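Local coordinates for protein acetamidase (Bacillus halodurans, PDB 2II1) that probably hydrolyses carbon-nitrogen bonds other than peptide bonds in linear amides, and binds calcium ions, at residues V171-D174 with G175-A179. Numbering follows the deposited sequence.
Sequences VEVD and GALLA
V173 and A176 close a type II beta turn, a worked example of how a tight turn closed by one backbone bond redirects the chain between strands 166-170 and 176-184. The N-H of A176 reaches V173 O at 2.9 Å, with an N-H...O angle of 152° and the donor tilted 27° from the carbonyl plane. G175 takes the third turn position with positive phi, where a CB would be jammed against D174 O. L177 N bonds G175 O at 2.7 Å, so that A176 is the middle residue of a classic gamma turn directly following the beta turn. A water bridges the two limbs, accepting from E172 N at 2.7 Å and donating to A176 O at 3.0 Å.

Apolar contacts flank these bonds. The CG2 branch of V171, set beside its own backbone N, meets A176 CB at 3.9 Å, while CG1 lies over the A176 backbone. V173 and L177 cross at about a right angle; V173 CG2, held between the backbone N and the carbonyl carbon (chi1 -44°, measured to CG1), meets L177 CD1 at 3.9 Å. L75 on strand 74-84 packs against both V171 and A176, and Y65 and P63 against L177.

D174 OD2 forms a salt bridge with NH1 of R70, and OD1 accepts a hydrogen bond from R71 N. Two turn bonds and a water bridge thus engage the backbone polar groups, with methyl contacts beside them, and the acidic corner is tied to the guanidinium of R70 and the backbone N of R71.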
# COMPACT_ATOMS: atom_id res chain seq x y z
N VAL A 171 15.07 0.39 -22.21
CA VAL A 171 16.22 -0.08 -22.98
C VAL A 171 17.26 1.01 -22.87
O VAL A 171 17.09 2.10 -23.42
CB VAL A 171 15.86 -0.30 -24.46
CG1 VAL A 171 17.12 -0.63 -25.32
CG2 VAL A 171 14.85 -1.38 -24.57
N GLU A 172 18.34 0.73 -22.13
CA GLU A 172 19.41 1.71 -21.91
C GLU A 172 20.71 1.31 -22.60
O GLU A 172 21.60 2.13 -22.74
CB GLU A 172 19.65 1.90 -20.42
CG GLU A 172 18.45 2.44 -19.65
CD GLU A 172 17.99 3.83 -20.11
OE1 GLU A 172 18.71 4.51 -20.85
OE2 GLU A 172 16.89 4.25 -19.72
N VAL A 173 20.84 0.04 -23.01
CA VAL A 173 21.96 -0.41 -23.82
C VAL A 173 21.31 -1.15 -24.99
O VAL A 173 20.24 -1.73 -24.82
CB VAL A 173 22.95 -1.31 -22.99
CG1 VAL A 173 23.22 -0.71 -21.59
CG2 VAL A 173 22.44 -2.72 -22.83
N ASP A 174 21.90 -1.12 -26.19
CA ASP A 174 21.23 -1.72 -27.35
C ASP A 174 21.01 -3.22 -27.09
O ASP A 174 21.87 -3.91 -26.50
CB ASP A 174 22.00 -1.49 -28.65
CG ASP A 174 21.98 -0.01 -29.15
OD1 ASP A 174 21.24 0.88 -28.65
OD2 ASP A 174 22.76 0.26 -30.07
N GLY A 175 19.84 -3.73 -27.52
CA GLY A 175 19.43 -5.09 -27.22
C GLY A 175 18.74 -5.28 -25.88
O GLY A 175 18.21 -6.35 -25.61
N ALA A 176 18.77 -4.27 -25.01
CA ALA A 176 18.09 -4.30 -23.67
C ALA A 176 18.80 -5.17 -22.63
O ALA A 176 19.16 -4.68 -21.57
CB ALA A 176 16.62 -4.72 -23.81
N LEU A 177 18.95 -6.46 -22.97
CA LEU A 177 19.54 -7.49 -22.10
C LEU A 177 18.67 -7.77 -20.89
O LEU A 177 18.98 -7.35 -19.76
CB LEU A 177 20.97 -7.17 -21.68
CG LEU A 177 21.94 -6.90 -22.84
CD1 LEU A 177 23.24 -6.46 -22.25
CD2 LEU A 177 22.12 -8.09 -23.74
N LEU A 178 17.58 -8.49 -21.16
CA LEU A 178 16.53 -8.83 -20.20
C LEU A 178 16.90 -10.13 -19.46
O LEU A 178 17.38 -11.06 -20.06
CB LEU A 178 15.18 -9.04 -20.92
CG LEU A 178 13.92 -9.35 -20.11
CD1 LEU A 178 13.60 -8.28 -19.05
CD2 LEU A 178 12.70 -9.55 -21.01
N ALA A 179 16.66 -10.14 -18.15
CA ALA A 179 16.98 -11.29 -17.30
C ALA A 179 15.85 -11.34 -16.26
O ALA A 179 15.30 -10.31 -15.90
CB ALA A 179 18.36 -11.08 -16.60
O HOH W 1 19.08 -1.74 -21.25